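Local structure of cysteine hydrolase (Staphylococcus aureus, 6KUA) at residues V9-Y13 with D14-D18; I143-N147 with L148-I152; A172-K175 with N176-A180. The protein hydrolyses nicotinamide to nicotinate and ammonia as a nicotinamidase, probably by the cysteine-based mechanism of the isochorismatase-like hydrolases. One frame throughout, in Å; residues are numbered along the deposited sequence.

Overall arrangement
Contact 1 lies where strand 4-9 runs into helix 13-16, close to the bound zinc ion. It is the most buried of the three. Contacts 2 and 3 are partly buried and finish longer helices, 137-147 and 164-176. They sit together: their centres are about 11 Å apart, and Ile-152 and Tyr-146 of one pack on Ala-180 and Leu-178 of the other. Contact 1 lies about 25 Å from each, between centres. Its chemistry is that of a helix start, with a serine cap and rings lying on aliphatic groups. The other two fold helix ends back through a positive-phi glycine. Both also touch the second subunit, which contact 1 does not.

Contact 1: V9-Y13 with D14-D18; sequences VDYSY and DFIAD
Ile-16 lies over one face of the Tyr-11 ring, and this pair forms the dense inner side of the turn. Its CG1 stands 3.9 Å from the Tyr-11 ring centroid, 14° off the ring normal, a CH-pi contact. Ile-16 CD1 reaches Tyr-11 CE1 at 3.7 Å. The two side chains cross at about a right angle. Tyr-11 is the centre of an inverse gamma turn, and its OH is bonded to Gly-28 O. Ser-12 holds the N-cap of the short helix. Its OG takes a long, weak capping bond from Phe-15 N at 3.5 Å. Its carbonyl O accepts further weak bonds from Phe-15 N and Ile-16 N. Tyr-13 O is gripped twice, from the same face of its plane: by Ala-17 N at 2.9 Å, nearly straight, and by Ile-16 N at 3.3 Å. The Phe-15 ring turns the other way, toward Asp-10. Its CE2 lies 3.9 Å from Asp-10 OD1, with ring and carboxylate planes 61° apart.

The outer side is looser. Across the contact it rests mainly on the exposed Tyr-13 ring, one face of which lies on the methyl of Ala-17, whose CB is 3.6 Å from the ring centroid. With CG trans to the backbone N (chi1 -177°), the ring swings back over that methyl. Asp-14 is partly exposed, and its OD1 makes a weak bond to Leu-21 N.

Asp-10 also makes a salt bridge to Lys-104 and accepts from Asp-54 N, and the Phe-15 side chain is about 5 Å from the zinc ion. This is consistent with the aspartate-lysine pair of the nicotinamidase catalytic triad. The chemistry implies a short helix with modest capping bonds, held also by ring-on-aliphatic packing, with the Phe-15 ring beside Asp-10 and near the zinc ion.

Contact 2: I143-N147 with L148-I152; sequences ISAYN and LGYKI
A Schellman motif ends helix 137-147 and turns the chain into strand 151-160. Tyr-150 N reaches back to Ala-145 O at 3.0 Å, and inside that loop Gly-149 N bonds to Tyr-146 O at 2.9 Å. The glycine donor comes from above the carbonyl plane, 58° out of it. Gly-149 takes positive phi (85°), a backbone shape that glycine adopts easily. One residue earlier, Leu-148 N makes the last regular helical bond, to Ser-144 O. A water bridges the turn, donating to both Tyr-146 O and Tyr-150 O. The Tyr-150 ring meets Ala-145 O with its edge, CD2 at 3.5 Å and in the ring plane. Ile-152 folds back over the helix. Its CD1 lies 3.7 Å from Tyr-146 CB and 3.9 Å from Ala-145 CB. An extended chi2 (171°) carries that methyl to the helix.

The Tyr-150 ring also makes a cation-pi contact with Arg-120 of the third subunit, while Tyr-146 packs on Arg-106 of the second. Within the chain, Tyr-150 OH bonds to Asp-116. The turn is the helix-to-strand corner of a beta-alpha-beta unit, and Tyr-150 packs there on helix 115-121 and strand 126-132.

Contact 3: A172-K175 with N176-A180; sequences AHFK and NSLGA
Asn-176 N bonds to Ala-172 O at 2.7 Å, with the donor nearly along the C=O direction. The next carbonyl, His-173 O, takes two bonds. Ser-177 N reaches His-173 O at 2.9 Å, tilted from the carbonyl plane, and Leu-178 N reaches the same His-173 O at 3.3 Å, in that plane. Phe-174 O then receives Ala-180 N at 3.0 Å, a bond from the residue six positions on that closes the chain round Gly-179, which has positive phi. On the exposed side, Lys-175 bends at its third and fourth torsions. This curls Lys-175 NZ round to Asn-176 OD1 at 3.1 Å, in the carbonyl plane of the amide.

On the side facing the second subunit, Ser-177 CB lies over one face of the His-173 ring, 4.0 Å from its centroid. On the inner side, the Phe-174 and Leu-178 side chains run side by side and point the same way, touching CD1 to CD1 at 4.0 Å. Beyond them, Ala-180 CB meets Phe-174 CB at 4.1 Å.

His-173 also stacks on Trp-169 and bonds through NE2 to His-140 NE2 of the second subunit. Ser-177 O adds a bond from Tyr-107 OH of that subunit. Within the chain, Phe-174 packs against Leu-139 and Ala-142 of helix 137-147 and Val-154 of strand 151-160, so the end of helix 164-176 lies against both elements.

Contact 1: V9-Y13 with D14-D18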
# COMPACT_ATOMS: atom_id res chain seq x y z
N VAL A 9 -18.86 -2.36 -9.18
CA VAL A 9 -18.65 -1.40 -8.09
C VAL A 9 -19.99 -0.83 -7.64
O VAL A 9 -20.72 -0.20 -8.43
CB VAL A 9 -17.69 -0.28 -8.52
CG1 VAL A 9 -17.42 0.66 -7.36
CG2 VAL A 9 -16.38 -0.89 -9.03
N ASP A 10 -20.33 -1.09 -6.37
CA ASP A 10 -21.39 -0.41 -5.62
C ASP A 10 -22.74 -0.37 -6.34
O ASP A 10 -23.44 0.64 -6.32
CB ASP A 10 -20.95 1.00 -5.23
CG ASP A 10 -20.09 1.00 -4.00
OD1 ASP A 10 -20.52 0.41 -2.99
OD2 ASP A 10 -18.97 1.56 -4.05
N TYR A 11 -23.13 -1.49 -6.93
CA TYR A 11 -24.41 -1.55 -7.63
C TYR A 11 -25.53 -2.00 -6.69
O TYR A 11 -26.19 -3.02 -6.89
CB TYR A 11 -24.32 -2.46 -8.85
CG TYR A 11 -25.39 -2.12 -9.85
CD1 TYR A 11 -25.28 -0.97 -10.62
CD2 TYR A 11 -26.52 -2.90 -9.99
CE1 TYR A 11 -26.25 -0.63 -11.53
CE2 TYR A 11 -27.52 -2.57 -10.89
CZ TYR A 11 -27.37 -1.43 -11.65
OH TYR A 11 -28.34 -1.09 -12.56
N SER A 12 -25.73 -1.21 -5.64
CA SER A 12 -26.65 -1.54 -4.56
C SER A 12 -27.95 -0.77 -4.68
O SER A 12 -28.03 0.27 -5.34
CB SER A 12 -26.02 -1.25 -3.21
OG SER A 12 -26.05 0.14 -2.94
N TYR A 13 -28.98 -1.29 -4.00
CA TYR A 13 -30.29 -0.64 -3.96
C TYR A 13 -30.18 0.81 -3.49
O TYR A 13 -30.81 1.70 -4.07
CB TYR A 13 -31.21 -1.46 -3.04
CG TYR A 13 -32.65 -0.97 -2.92
CD1 TYR A 13 -33.63 -1.39 -3.82
CD2 TYR A 13 -33.03 -0.13 -1.88
CE1 TYR A 13 -34.95 -0.96 -3.70
CE2 TYR A 13 -34.35 0.31 -1.75
CZ TYR A 13 -35.30 -0.11 -2.67
OH TYR A 13 -36.61 0.33 -2.54
N ASP A 14 -29.38 1.07 -2.46
CA ASP A 14 -29.28 2.43 -1.91
C ASP A 14 -28.72 3.42 -2.92
O ASP A 14 -29.05 4.61 -2.86
CB ASP A 14 -28.42 2.43 -0.65
CG ASP A 14 -29.24 2.31 0.62
OD1 ASP A 14 -30.48 2.48 0.54
OD2 ASP A 14 -28.65 2.03 1.69
N PHE A 15 -27.87 2.96 -3.85
CA PHE A 15 -27.30 3.85 -4.86
C PHE A 15 -28.11 3.91 -6.14
O PHE A 15 -27.99 4.90 -6.88
CB PHE A 15 -25.86 3.42 -5.22
CG PHE A 15 -24.82 3.86 -4.23
CD1 PHE A 15 -24.61 5.21 -3.98
CD2 PHE A 15 -24.05 2.93 -3.55
CE1 PHE A 15 -23.65 5.62 -3.07
CE2 PHE A 15 -23.09 3.33 -2.63
CZ PHE A 15 -22.89 4.68 -2.39
N ILE A 16 -28.91 2.89 -6.44
CA ILE A 16 -29.52 2.74 -7.76
C ILE A 16 -31.02 3.03 -7.72
O ILE A 16 -31.56 3.62 -8.67
CB ILE A 16 -29.25 1.34 -8.34
CG1 ILE A 16 -27.74 1.06 -8.38
CG2 ILE A 16 -29.84 1.20 -9.75
CD1 ILE A 16 -26.98 2.11 -9.14
N ALA A 17 -31.71 2.64 -6.65
CA ALA A 17 -33.16 2.67 -6.62
C ALA A 17 -33.69 4.08 -6.37
O ALA A 17 -33.05 4.88 -5.68
CB ALA A 17 -33.69 1.72 -5.55
N ASP A 18 -34.87 4.36 -6.93
CA ASP A 18 -35.48 5.69 -6.77
C ASP A 18 -35.70 6.04 -5.30
O ASP A 18 -35.45 7.17 -4.88
CB ASP A 18 -36.81 5.75 -7.53
CG ASP A 18 -36.63 5.77 -9.03
OD1 ASP A 18 -35.66 6.40 -9.51
OD2 ASP A 18 -37.46 5.16 -9.74

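Contact 2: I143-N147 with L148-I152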
# COMPACT_ATOMS: atom_id res chain seq x y z
N ILE A 143 -8.14 4.36 -10.86
CA ILE A 143 -6.83 4.96 -10.62
C ILE A 143 -5.91 3.98 -9.89
O ILE A 143 -4.73 3.84 -10.23
CB ILE A 143 -6.97 6.28 -9.83
CG1 ILE A 143 -7.59 7.34 -10.73
CG2 ILE A 143 -5.61 6.72 -9.29
CD1 ILE A 143 -8.16 8.49 -9.98
N SER A 144 -6.44 3.27 -8.88
CA SER A 144 -5.63 2.26 -8.21
C SER A 144 -5.28 1.11 -9.14
O SER A 144 -4.16 0.59 -9.09
CB SER A 144 -6.35 1.74 -6.97
OG SER A 144 -6.05 2.58 -5.88
N ALA A 145 -6.24 0.65 -9.95
CA ALA A 145 -5.95 -0.38 -10.94
C ALA A 145 -4.82 0.08 -11.84
O ALA A 145 -3.89 -0.69 -12.14
CB ALA A 145 -7.20 -0.72 -11.76
N TYR A 146 -4.87 1.35 -12.25
CA TYR A 146 -3.84 1.91 -13.11
C TYR A 146 -2.49 1.89 -12.42
O TYR A 146 -1.52 1.32 -12.95
CB TYR A 146 -4.25 3.33 -13.52
CG TYR A 146 -3.13 4.11 -14.15
CD1 TYR A 146 -2.79 3.93 -15.50
CD2 TYR A 146 -2.40 5.02 -13.40
CE1 TYR A 146 -1.75 4.66 -16.07
CE2 TYR A 146 -1.36 5.73 -13.97
CZ TYR A 146 -1.04 5.55 -15.30
OH TYR A 146 -0.01 6.29 -15.83
N ASN A 147 -2.40 2.45 -11.21
CA ASN A 147 -1.12 2.46 -10.49
C ASN A 147 -0.59 1.05 -10.28
O ASN A 147 0.62 0.83 -10.34
CB ASN A 147 -1.26 3.17 -9.14
CG ASN A 147 -1.50 4.67 -9.28
OD1 ASN A 147 -1.29 5.23 -10.35
ND2 ASN A 147 -1.93 5.31 -8.20
N LEU A 148 -1.47 0.09 -10.00
CA LEU A 148 -1.02 -1.26 -9.76
C LEU A 148 -0.66 -2.01 -11.06
O LEU A 148 -0.28 -3.18 -11.01
CB LEU A 148 -2.08 -2.01 -8.95
CG LEU A 148 -2.28 -1.49 -7.51
CD1 LEU A 148 -3.62 -1.90 -6.96
CD2 LEU A 148 -1.16 -1.97 -6.57
N GLY A 149 -0.77 -1.35 -12.21
CA GLY A 149 -0.28 -1.95 -13.44
C GLY A 149 -1.25 -2.87 -14.14
O GLY A 149 -0.82 -3.68 -14.95
N TYR A 150 -2.55 -2.79 -13.83
CA TYR A 150 -3.55 -3.55 -14.55
C TYR A 150 -3.91 -2.86 -15.85
O TYR A 150 -3.97 -1.63 -15.92
CB TYR A 150 -4.82 -3.71 -13.71
CG TYR A 150 -4.62 -4.62 -12.56
CD1 TYR A 150 -4.72 -5.99 -12.72
CD2 TYR A 150 -4.29 -4.11 -11.30
CE1 TYR A 150 -4.51 -6.84 -11.67
CE2 TYR A 150 -4.09 -4.96 -10.23
CZ TYR A 150 -4.21 -6.32 -10.42
OH TYR A 150 -4.00 -7.17 -9.36
N LYS A 151 -4.18 -3.66 -16.88
CA LYS A 151 -4.86 -3.13 -18.06
C LYS A 151 -6.32 -2.94 -17.71
O LYS A 151 -6.90 -3.73 -16.95
CB LYS A 151 -4.71 -4.09 -19.25
CG LYS A 151 -3.29 -4.64 -19.46
CD LYS A 151 -3.24 -5.67 -20.62
CE LYS A 151 -1.81 -6.20 -20.84
NZ LYS A 151 -1.73 -7.29 -21.89
N ILE A 152 -6.93 -1.88 -18.23
CA ILE A 152 -8.21 -1.39 -17.73
C ILE A 152 -9.20 -1.22 -18.87
O ILE A 152 -8.87 -0.64 -19.90
CB ILE A 152 -8.04 -0.04 -17.00
CG1 ILE A 152 -7.12 -0.18 -15.79
CG2 ILE A 152 -9.40 0.50 -16.61
CD1 ILE A 152 -6.75 1.16 -15.18
O HOH W 1 -1.70 0.19 -15.69

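Contact 3: A172-K175 with N176-A180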
# COMPACT_ATOMS: atom_id res chain seq x y z
N ALA A 172 -13.15 10.42 -20.35
CA ALA A 172 -11.96 10.90 -21.05
C ALA A 172 -10.71 10.72 -20.20
O ALA A 172 -9.65 10.37 -20.73
CB ALA A 172 -12.12 12.38 -21.46
N HIS A 173 -10.81 10.96 -18.89
CA HIS A 173 -9.70 10.67 -18.00
C HIS A 173 -9.26 9.22 -18.13
O HIS A 173 -8.07 8.94 -18.31
CB HIS A 173 -10.09 11.00 -16.55
CG HIS A 173 -8.95 10.92 -15.58
ND1 HIS A 173 -8.02 11.93 -15.44
CD2 HIS A 173 -8.58 9.95 -14.72
CE1 HIS A 173 -7.15 11.60 -14.51
NE2 HIS A 173 -7.45 10.39 -14.06
N PHE A 174 -10.21 8.28 -18.07
CA PHE A 174 -9.84 6.87 -18.20
C PHE A 174 -9.08 6.63 -19.50
O PHE A 174 -8.08 5.91 -19.52
CB PHE A 174 -11.07 5.96 -18.14
CG PHE A 174 -11.92 6.10 -16.92
CD1 PHE A 174 -11.37 6.44 -15.69
CD2 PHE A 174 -13.29 5.87 -16.99
CE1 PHE A 174 -12.18 6.56 -14.55
CE2 PHE A 174 -14.11 6.00 -15.86
CZ PHE A 174 -13.56 6.35 -14.64
N LYS A 175 -9.54 7.25 -20.58
CA LYS A 175 -8.93 7.03 -21.89
C LYS A 175 -7.58 7.74 -22.00
O LYS A 175 -6.59 7.13 -22.39
CB LYS A 175 -9.90 7.51 -22.98
CG LYS A 175 -9.48 7.26 -24.44
CD LYS A 175 -10.61 7.69 -25.39
CE LYS A 175 -10.08 8.22 -26.73
NZ LYS A 175 -9.58 9.63 -26.63
N ASN A 176 -7.52 9.02 -21.62
CA ASN A 176 -6.36 9.86 -21.94
C ASN A 176 -5.26 9.80 -20.89
O ASN A 176 -4.08 9.94 -21.23
CB ASN A 176 -6.81 11.32 -22.16
CG ASN A 176 -7.93 11.44 -23.21
OD1 ASN A 176 -7.90 10.78 -24.23
ND2 ASN A 176 -8.92 12.28 -22.94
N SER A 177 -5.59 9.61 -19.61
CA SER A 177 -4.57 9.50 -18.57
C SER A 177 -4.29 8.08 -18.12
O SER A 177 -3.16 7.78 -17.73
CB SER A 177 -4.96 10.34 -17.35
OG SER A 177 -5.09 11.70 -17.70
N LEU A 178 -5.30 7.20 -18.12
CA LEU A 178 -5.11 5.85 -17.59
C LEU A 178 -4.88 4.81 -18.68
O LEU A 178 -4.74 3.63 -18.36
CB LEU A 178 -6.29 5.43 -16.71
CG LEU A 178 -6.72 6.41 -15.61
CD1 LEU A 178 -7.62 5.71 -14.60
CD2 LEU A 178 -5.51 7.03 -14.92
N GLY A 179 -4.85 5.21 -19.95
CA GLY A 179 -4.63 4.25 -21.03
C GLY A 179 -5.67 3.16 -21.07
O GLY A 179 -5.35 2.01 -21.40
N ALA A 180 -6.91 3.47 -20.75
CA ALA A 180 -7.96 2.47 -20.64
C ALA A 180 -8.74 2.39 -21.94
O ALA A 180 -8.97 3.40 -22.60
CB ALA A 180 -8.92 2.77 -19.48